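Long-range contacts in secreted RxLR effector peptide protein (Phytophthora infestans, PDB 5L7S), which binds the host autophagy protein ATG8CL through a C-terminal ATG8 interacting motif and stimulates autophagosome formation: residues A134-L138 / F172-M176; V151-W155 / N192-H198; D165-L169 / K201-L206. All coordinates share one frame; numbering follows the deposited sequence.

Contact 1: residues A134-L138 / F172-M176; sequences AGTKL and FQKTM
M176 sets CG between its backbone N and carbonyl carbon (chi1 56°) and bends again at the thioether, while L138 holds CG opposite its backbone N (chi1 -176°); the two side chains meet at about a right angle. The tip methyl CE of M176 lies 3.7 Å from L138 CB and also packs against the G135 carbonyl. Farther out, L138 CD2 touches the methyl CG2 of T175 at 4.1 Å and approaches CD1 of the F172 ring at 4.2 Å, obliquely to the ring. The backbones approach most closely at G135, a positive-phi glycine whose CA points a C-H at T175 O, 3.5 Å away with 167° at the hydrogen. Behind this surface the chain leaves helix 165-173 in a turn in which F172 O accepts from both T175 N and M176 N, each at 3.1 Å. With its methyl turned to G135 and L138, T175 uses its hydroxyl on L171 O and Y126 OH. Residues of helix 179-189 flank M176, and F144 of helix 142-155 borders L138 and F172. The result is a buried, largely apolar seam between a 3-10 turn and a helix end assigned to WY-domains 3 and 4, consecutive units of a tandem array.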
loop_
_atom_site.group_PDB
_atom_site.type_symbol
_atom_site.label_atom_id
_atom_site.label_comp_id
_atom_site.label_asym_id
_atom_site.label_seq_id
_atom_site.Cartn_x
_atom_site.Cartn_y
_atom_site.Cartn_z
ATOM N N ALA A 134 -0.722 -6.753 2.590
ATOM C CA ALA A 134 0.322 -5.725 2.515
ATOM C C ALA A 134 0.439 -4.888 3.786
ATOM O O ALA A 134 1.507 -4.335 4.056
ATOM C CB ALA A 134 0.081 -4.813 1.321
ATOM N N GLY A 135 -0.654 -4.774 4.546
ATOM C CA GLY A 135 -0.663 -3.978 5.772
ATOM C C GLY A 135 -0.313 -2.522 5.516
ATOM O O GLY A 135 -0.628 -1.981 4.456
ATOM N N THR A 136 0.398 -1.907 6.460
ATOM C CA THR A 136 0.757 -0.488 6.369
ATOM C C THR A 136 1.744 -0.173 5.241
ATOM O O THR A 136 1.984 0.999 4.948
ATOM C CB THR A 136 1.366 0.047 7.688
ATOM O OG1 THR A 136 2.605 -0.619 7.962
ATOM C CG2 THR A 136 0.402 -0.143 8.857
ATOM N N LYS A 137 2.327 -1.203 4.630
ATOM C CA LYS A 137 3.191 -1.028 3.459
ATOM C C LYS A 137 2.440 -0.890 2.124
ATOM O O LYS A 137 3.074 -0.587 1.112
ATOM C CB LYS A 137 4.234 -2.160 3.394
ATOM C CG LYS A 137 5.264 -2.051 4.511
ATOM C CD LYS A 137 6.273 -3.181 4.533
ATOM C CE LYS A 137 7.433 -2.841 5.456
ATOM N NZ LYS A 137 8.414 -3.950 5.580
ATOM N N LEU A 138 1.114 -1.078 2.126
ATOM C CA LEU A 138 0.279 -1.023 0.905
ATOM C C LEU A 138 0.682 0.037 -0.131
ATOM O O LEU A 138 1.010 -0.313 -1.261
ATOM C CB LEU A 138 -1.203 -0.837 1.262
ATOM C CG LEU A 138 -2.217 -0.861 0.105
ATOM C CD1 LEU A 138 -2.195 -2.205 -0.606
ATOM C CD2 LEU A 138 -3.622 -0.549 0.600
ATOM N N PHE A 172 -9.332 -0.695 2.131
ATOM C CA PHE A 172 -8.212 -0.096 2.868
ATOM C C PHE A 172 -8.301 -0.395 4.365
ATOM O O PHE A 172 -7.297 -0.735 4.994
ATOM C CB PHE A 172 -8.155 1.430 2.670
ATOM C CG PHE A 172 -7.955 1.888 1.237
ATOM C CD1 PHE A 172 -7.487 1.033 0.230
ATOM C CD2 PHE A 172 -8.205 3.220 0.905
ATOM C CE1 PHE A 172 -7.308 1.494 -1.065
ATOM C CE2 PHE A 172 -8.022 3.682 -0.393
ATOM C CZ PHE A 172 -7.573 2.818 -1.377
ATOM N N GLN A 173 -9.506 -0.284 4.920
ATOM C CA GLN A 173 -9.748 -0.541 6.343
ATOM C C GLN A 173 -9.630 -2.023 6.732
ATOM O O GLN A 173 -9.288 -2.328 7.875
ATOM C CB GLN A 173 -11.114 0.009 6.753
ATOM C CG GLN A 173 -11.176 1.531 6.727
ATOM C CD GLN A 173 -12.593 2.085 6.731
ATOM O OE1 GLN A 173 -13.534 1.449 6.250
ATOM N NE2 GLN A 173 -12.746 3.289 7.264
ATOM N N LYS A 174 -9.914 -2.928 5.791
ATOM C CA LYS A 174 -9.647 -4.370 5.972
ATOM C C LYS A 174 -8.203 -4.781 5.622
ATOM O O LYS A 174 -7.867 -5.961 5.688
ATOM C CB LYS A 174 -10.661 -5.212 5.181
ATOM C CG LYS A 174 -12.038 -5.253 5.832
ATOM C CD LYS A 174 -13.030 -6.119 5.068
ATOM C CE LYS A 174 -13.328 -5.557 3.686
ATOM N NZ LYS A 174 -14.669 -5.963 3.183
ATOM N N THR A 175 -7.366 -3.815 5.250
ATOM C CA THR A 175 -5.938 -4.022 5.016
ATOM C C THR A 175 -5.082 -3.542 6.191
ATOM O O THR A 175 -4.094 -4.187 6.544
ATOM C CB THR A 175 -5.511 -3.281 3.739
ATOM O OG1 THR A 175 -6.306 -3.749 2.645
ATOM C CG2 THR A 175 -4.035 -3.496 3.431
ATOM N N MET A 176 -5.453 -2.405 6.777
ATOM C CA MET A 176 -4.748 -1.846 7.928
ATOM C C MET A 176 -5.751 -1.262 8.925
ATOM O O MET A 176 -6.788 -0.719 8.533
ATOM C CB MET A 176 -3.735 -0.794 7.471
ATOM C CG MET A 176 -4.321 0.345 6.650
ATOM S SD MET A 176 -3.069 1.420 5.924
ATOM C CE MET A 176 -2.587 0.464 4.490
#

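Contact 2: residues V151-W155 / N192-H198; sequences VEKYW and NPGMKSH
N192 O accepts two backbone N-H groups, from M195 and K196, each at 3.1 Å, and this turn leads into helix 196-207 with M195 and H198 presented to V151 and W155. The imidazole of H198 lies over one face of the W155 indole as an offset stack: the centroids of its ring and the six-membered ring are 4.1 Å apart and the planes are inclined by 30°. V151 CG1 covers the opposite indole face toward the rim, so the tryptophan is sandwiched. Both rings are also tied by nitrogen, W155 NE1 to F163 O and H198 ND1 to D165 OD1, which limits their rotation. Bent at chi2 (-67°), M195 brings its thioether to the indole in an oblique Met-aromatic contact, SD 5.1 Å from the centroid of the six-membered ring. Its methyl CE fills the angle between W155 CZ3, at 3.8 Å, and V151 CG1, at 3.9 Å. The extended E152 chain places OE1 4.0 Å from G194 CA, beside the positive-phi turn at G194. This offset Trp-His stack with a Met-aromatic contact at its side joins the end of helix 142-155 to the turn before helix 196-207, by the assigned limits a junction of WY-domains 3 and 4.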
loop_
_atom_site.group_PDB
_atom_site.type_symbol
_atom_site.label_atom_id
_atom_site.label_comp_id
_atom_site.label_asym_id
_atom_site.label_seq_id
_atom_site.Cartn_x
_atom_site.Cartn_y
_atom_site.Cartn_z
ATOM N N VAL A 151 -8.390 0.224 -11.608
ATOM C CA VAL A 151 -9.615 0.876 -11.125
ATOM C C VAL A 151 -9.940 2.084 -12.010
ATOM O O VAL A 151 -11.062 2.206 -12.508
ATOM C CB VAL A 151 -9.522 1.261 -9.628
ATOM C CG1 VAL A 151 -10.709 2.116 -9.196
ATOM C CG2 VAL A 151 -9.456 0.007 -8.763
ATOM N N GLU A 152 -8.953 2.953 -12.216
ATOM C CA GLU A 152 -9.100 4.124 -13.090
ATOM C C GLU A 152 -9.635 3.743 -14.486
ATOM O O GLU A 152 -10.567 4.376 -14.998
ATOM C CB GLU A 152 -7.762 4.858 -13.205
ATOM C CG GLU A 152 -7.861 6.251 -13.797
ATOM C CD GLU A 152 -6.593 7.064 -13.592
ATOM O OE1 GLU A 152 -6.161 7.227 -12.428
ATOM O OE2 GLU A 152 -6.029 7.552 -14.596
ATOM N N LYS A 153 -9.056 2.693 -15.072
ATOM C CA LYS A 153 -9.509 2.151 -16.363
ATOM C C LYS A 153 -10.885 1.472 -16.300
ATOM O O LYS A 153 -11.669 1.596 -17.239
ATOM C CB LYS A 153 -8.477 1.171 -16.947
ATOM C CG LYS A 153 -7.197 1.834 -17.454
ATOM C CD LYS A 153 -6.464 0.955 -18.464
ATOM C CE LYS A 153 -5.326 1.691 -19.162
ATOM N NZ LYS A 153 -4.084 1.754 -18.343
ATOM N N TYR A 154 -11.164 0.745 -15.216
ATOM C CA TYR A 154 -12.481 0.112 -15.006
ATOM C C TYR A 154 -13.610 1.150 -14.973
ATOM O O TYR A 154 -14.720 0.876 -15.440
ATOM C CB TYR A 154 -12.487 -0.734 -13.719
ATOM C CG TYR A 154 -13.837 -1.307 -13.309
ATOM C CD1 TYR A 154 -14.786 -0.512 -12.660
ATOM C CD2 TYR A 154 -14.156 -2.650 -13.539
ATOM C CE1 TYR A 154 -16.018 -1.027 -12.280
ATOM C CE2 TYR A 154 -15.388 -3.174 -13.158
ATOM C CZ TYR A 154 -16.315 -2.359 -12.526
ATOM O OH TYR A 154 -17.541 -2.850 -12.137
ATOM N N TRP A 155 -13.332 2.323 -14.405
ATOM C CA TRP A 155 -14.307 3.418 -14.385
ATOM C C TRP A 155 -14.596 3.983 -15.780
ATOM O O TRP A 155 -15.757 4.255 -16.102
ATOM C CB TRP A 155 -13.873 4.538 -13.427
ATOM C CG TRP A 155 -13.987 4.174 -11.953
ATOM C CD1 TRP A 155 -14.870 3.291 -11.374
ATOM C CD2 TRP A 155 -13.210 4.716 -10.876
ATOM N NE1 TRP A 155 -14.672 3.240 -10.014
ATOM C CE2 TRP A 155 -13.662 4.104 -9.681
ATOM C CE3 TRP A 155 -12.171 5.654 -10.804
ATOM C CZ2 TRP A 155 -13.111 4.403 -8.431
ATOM C CZ3 TRP A 155 -11.622 5.949 -9.559
ATOM C CH2 TRP A 155 -12.097 5.329 -8.391
ATOM N N ASN A 192 -1.476 10.874 -7.043
ATOM C CA ASN A 192 -1.999 10.240 -8.258
ATOM C C ASN A 192 -3.139 11.089 -8.849
ATOM O O ASN A 192 -4.264 11.041 -8.337
ATOM C CB ASN A 192 -2.492 8.815 -7.929
ATOM C CG ASN A 192 -3.102 8.085 -9.126
ATOM O OD1 ASN A 192 -3.435 8.677 -10.152
ATOM N ND2 ASN A 192 -3.263 6.777 -8.980
ATOM N N PRO A 193 -2.869 11.842 -9.941
ATOM C CA PRO A 193 -3.971 12.608 -10.533
ATOM C C PRO A 193 -4.936 11.661 -11.244
ATOM O O PRO A 193 -4.507 10.660 -11.821
ATOM C CB PRO A 193 -3.266 13.549 -11.518
ATOM C CG PRO A 193 -1.925 12.938 -11.785
ATOM C CD PRO A 193 -1.715 11.776 -10.857
ATOM N N GLY A 194 -6.228 11.955 -11.168
ATOM C CA GLY A 194 -7.254 10.999 -11.581
ATOM C C GLY A 194 -7.832 10.259 -10.388
ATOM O O GLY A 194 -9.002 9.880 -10.411
ATOM N N MET A 195 -7.013 10.031 -9.359
ATOM C CA MET A 195 -7.513 9.624 -8.039
ATOM C C MET A 195 -7.810 10.822 -7.130
ATOM O O MET A 195 -8.743 10.762 -6.336
ATOM C CB MET A 195 -6.539 8.661 -7.352
ATOM C CG MET A 195 -6.603 7.246 -7.895
ATOM S SD MET A 195 -8.183 6.469 -7.512
ATOM C CE MET A 195 -8.078 4.975 -8.491
ATOM N N LYS A 196 -7.028 11.896 -7.258
ATOM C CA LYS A 196 -7.218 13.154 -6.497
ATOM C C LYS A 196 -8.686 13.531 -6.234
ATOM O O LYS A 196 -9.032 13.942 -5.129
ATOM C CB LYS A 196 -6.515 14.306 -7.226
ATOM C CG LYS A 196 -6.263 15.557 -6.397
ATOM C CD LYS A 196 -5.222 16.440 -7.083
ATOM C CE LYS A 196 -4.771 17.604 -6.219
ATOM N NZ LYS A 196 -5.771 18.705 -6.197
ATOM N N SER A 197 -9.528 13.388 -7.257
ATOM C CA SER A 197 -10.987 13.574 -7.135
ATOM C C SER A 197 -11.596 12.725 -6.013
ATOM O O SER A 197 -12.237 13.246 -5.096
ATOM C CB SER A 197 -11.676 13.231 -8.471
ATOM O OG SER A 197 -13.043 12.885 -8.296
ATOM N N HIS A 198 -11.370 11.419 -6.100
ATOM C CA HIS A 198 -12.006 10.446 -5.209
ATOM C C HIS A 198 -11.364 10.450 -3.816
ATOM O O HIS A 198 -12.042 10.202 -2.821
ATOM C CB HIS A 198 -11.937 9.033 -5.806
ATOM C CG HIS A 198 -12.470 8.932 -7.204
ATOM N ND1 HIS A 198 -13.787 8.636 -7.484
ATOM C CD2 HIS A 198 -11.857 9.081 -8.401
ATOM C CE1 HIS A 198 -13.962 8.610 -8.792
ATOM N NE2 HIS A 198 -12.806 8.877 -9.371
#

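Contact 3: residues D165-L169 / K201-L206; sequences DTQML and KLERYL
L202 reaches from helix 196-207 toward segment 165-169 of helix 165-173. Its CB points toward that helix, and with CG opposite its own carbonyl carbon (chi1 -69°) the branch point arrives beside the D165 carbonyl. There the methyls divide: CD1 runs to the thioether methyl CE of M168, 3.8 Å away, whereas CD2 lies against the D165 backbone and 3.9 Å from L169 CB. The leucine is thus a knob in a hole formed by D165, T166, M168 and L169. One turn after D165, L169 answers with its own tip, CD2 standing 3.6 Å from Y205 CD2 at the edge of the phenol ring and 4.1 Å from L206 CD2. The face of the same ring is taken by T166, whose methyl CG2 sits 4.1 Å from the ring centroid and 17° off the normal, a CH-pi contact. Y205 is therefore met at both edge and face by residues three apart on one helix. The D165 side chain crosses that of K201 at about a right angle, OD2 resting against its methylenes, 3.8 Å from CD, while K201 NZ stays 5.7 Å from OD2. The segments cross at -73°. V186 and I182 of helix 179-189 also touch L202 and L169, respectively. Between 165-169 and 201-206 the cohesion is consequently van der Waals and CH-pi; a polar tie between the helices comes from the hydrogen bond of H198, one turn before L202, to D165 OD1. The helix N terminus and the H198 N-H would probably favour the ionised carboxylate, with K201 adding at most a weak attraction.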
loop_
_atom_site.group_PDB
_atom_site.type_symbol
_atom_site.label_atom_id
_atom_site.label_comp_id
_atom_site.label_asym_id
_atom_site.label_seq_id
_atom_site.Cartn_x
_atom_site.Cartn_y
_atom_site.Cartn_z
ATOM N N ASP A 165 -16.421 4.770 -4.196
ATOM C CA ASP A 165 -15.384 5.285 -3.288
ATOM C C ASP A 165 -15.427 4.685 -1.883
ATOM O O ASP A 165 -14.380 4.410 -1.303
ATOM C CB ASP A 165 -15.468 6.814 -3.182
ATOM C CG ASP A 165 -15.097 7.520 -4.477
ATOM O OD1 ASP A 165 -14.864 6.837 -5.499
ATOM O OD2 ASP A 165 -15.039 8.769 -4.477
ATOM N N THR A 166 -16.628 4.493 -1.339
ATOM C CA THR A 166 -16.785 3.893 -0.010
ATOM C C THR A 166 -16.307 2.440 0.030
ATOM O O THR A 166 -15.692 2.015 1.009
ATOM C CB THR A 166 -18.246 3.963 0.492
ATOM O OG1 THR A 166 -19.149 3.659 -0.580
ATOM C CG2 THR A 166 -18.559 5.347 1.049
ATOM N N GLN A 167 -16.584 1.691 -1.035
ATOM C CA GLN A 167 -16.134 0.297 -1.145
ATOM C C GLN A 167 -14.612 0.183 -1.255
ATOM O O GLN A 167 -14.033 -0.792 -0.779
ATOM C CB GLN A 167 -16.805 -0.395 -2.332
ATOM C CG GLN A 167 -18.304 -0.598 -2.152
ATOM C CD GLN A 167 -19.049 -0.750 -3.463
ATOM O OE1 GLN A 167 -18.462 -1.084 -4.493
ATOM N NE2 GLN A 167 -20.353 -0.500 -3.431
ATOM N N MET A 168 -13.978 1.171 -1.887
ATOM C CA MET A 168 -12.514 1.276 -1.918
ATOM C C MET A 168 -11.968 1.487 -0.503
ATOM O O MET A 168 -11.045 0.787 -0.078
ATOM C CB MET A 168 -12.080 2.423 -2.844
ATOM C CG MET A 168 -10.576 2.604 -2.980
ATOM S SD MET A 168 -10.103 3.580 -4.423
ATOM C CE MET A 168 -10.179 5.250 -3.785
ATOM N N LEU A 169 -12.556 2.442 0.215
ATOM C CA LEU A 169 -12.200 2.722 1.611
ATOM C C LEU A 169 -12.390 1.516 2.532
ATOM O O LEU A 169 -11.606 1.324 3.455
ATOM C CB LEU A 169 -13.016 3.904 2.143
ATOM C CG LEU A 169 -12.771 4.355 3.584
ATOM C CD1 LEU A 169 -11.321 4.764 3.780
ATOM C CD2 LEU A 169 -13.708 5.499 3.929
ATOM N N LYS A 201 -12.767 13.248 -1.779
ATOM C CA LYS A 201 -14.093 12.820 -1.340
ATOM C C LYS A 201 -13.998 11.934 -0.097
ATOM O O LYS A 201 -14.738 12.135 0.861
ATOM C CB LYS A 201 -14.812 12.087 -2.477
ATOM C CG LYS A 201 -16.294 11.865 -2.253
ATOM C CD LYS A 201 -17.066 11.895 -3.567
ATOM C CE LYS A 201 -17.344 13.322 -4.023
ATOM N NZ LYS A 201 -18.240 13.377 -5.210
ATOM N N LEU A 202 -13.077 10.973 -0.112
ATOM C CA LEU A 202 -12.837 10.114 1.053
ATOM C C LEU A 202 -12.348 10.894 2.278
ATOM O O LEU A 202 -12.761 10.593 3.398
ATOM C CB LEU A 202 -11.845 8.992 0.726
ATOM C CG LEU A 202 -12.320 7.904 -0.240
ATOM C CD1 LEU A 202 -11.214 6.881 -0.462
ATOM C CD2 LEU A 202 -13.586 7.221 0.256
ATOM N N GLU A 203 -11.482 11.887 2.071
ATOM C CA GLU A 203 -11.058 12.765 3.169
ATOM C C GLU A 203 -12.267 13.418 3.844
ATOM O O GLU A 203 -12.354 13.430 5.069
ATOM C CB GLU A 203 -10.060 13.838 2.700
ATOM C CG GLU A 203 -8.690 13.278 2.325
ATOM C CD GLU A 203 -7.538 14.278 2.417
ATOM O OE1 GLU A 203 -7.758 15.483 2.680
ATOM O OE2 GLU A 203 -6.381 13.844 2.221
ATOM N N ARG A 204 -13.204 13.927 3.049
ATOM C CA ARG A 204 -14.430 14.512 3.590
ATOM C C ARG A 204 -15.283 13.468 4.317
ATOM O O ARG A 204 -15.727 13.710 5.438
ATOM C CB ARG A 204 -15.241 15.207 2.492
ATOM C CG ARG A 204 -14.550 16.435 1.913
ATOM C CD ARG A 204 -15.514 17.354 1.171
ATOM N NE ARG A 204 -16.192 16.689 0.056
ATOM C CZ ARG A 204 -15.650 16.414 -1.135
ATOM N NH1 ARG A 204 -14.385 16.735 -1.425
ATOM N NH2 ARG A 204 -16.392 15.808 -2.061
ATOM N N TYR A 205 -15.476 12.307 3.697
ATOM C CA TYR A 205 -16.265 11.217 4.294
ATOM C C TYR A 205 -15.762 10.789 5.676
ATOM O O TYR A 205 -16.567 10.522 6.566
ATOM C CB TYR A 205 -16.297 10.007 3.357
ATOM C CG TYR A 205 -17.124 8.845 3.864
ATOM C CD1 TYR A 205 -18.510 8.930 3.939
ATOM C CD2 TYR A 205 -16.516 7.651 4.257
ATOM C CE1 TYR A 205 -19.268 7.861 4.400
ATOM C CE2 TYR A 205 -17.264 6.576 4.717
ATOM C CZ TYR A 205 -18.637 6.685 4.788
ATOM O OH TYR A 205 -19.375 5.621 5.244
ATOM N N LEU A 206 -14.441 10.729 5.848
ATOM C CA LEU A 206 -13.839 10.421 7.151
ATOM C C LEU A 206 -14.110 11.532 8.166
ATOM O O LEU A 206 -14.532 11.258 9.292
ATOM C CB LEU A 206 -12.327 10.183 7.024
ATOM C CG LEU A 206 -11.871 8.910 6.291
ATOM C CD1 LEU A 206 -10.380 8.969 5.989
ATOM C CD2 LEU A 206 -12.196 7.651 7.081
#

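In the fold
From the N terminus, the turn 134-138 comes first, and contact 1 closes a loop from it to 172-176. Before that loop is complete, helix 142-155 ends in 151-155, from which contact 2 reaches 192-198, and helix 165-173 opens with 165-169, from which contact 3 reaches 201-206. All three loops cross, with none nested in another. By the inferred region limits, contacts 1 and 2 span WY-domains 3 and 4 and contact 3 lies within WY-domain 4. Contacts 1 and 3 use the two ends of helix 165-173, and their centres are 15 Å apart; contacts 2 and 3 share helix 196-207 and touch directly through H198 and D165.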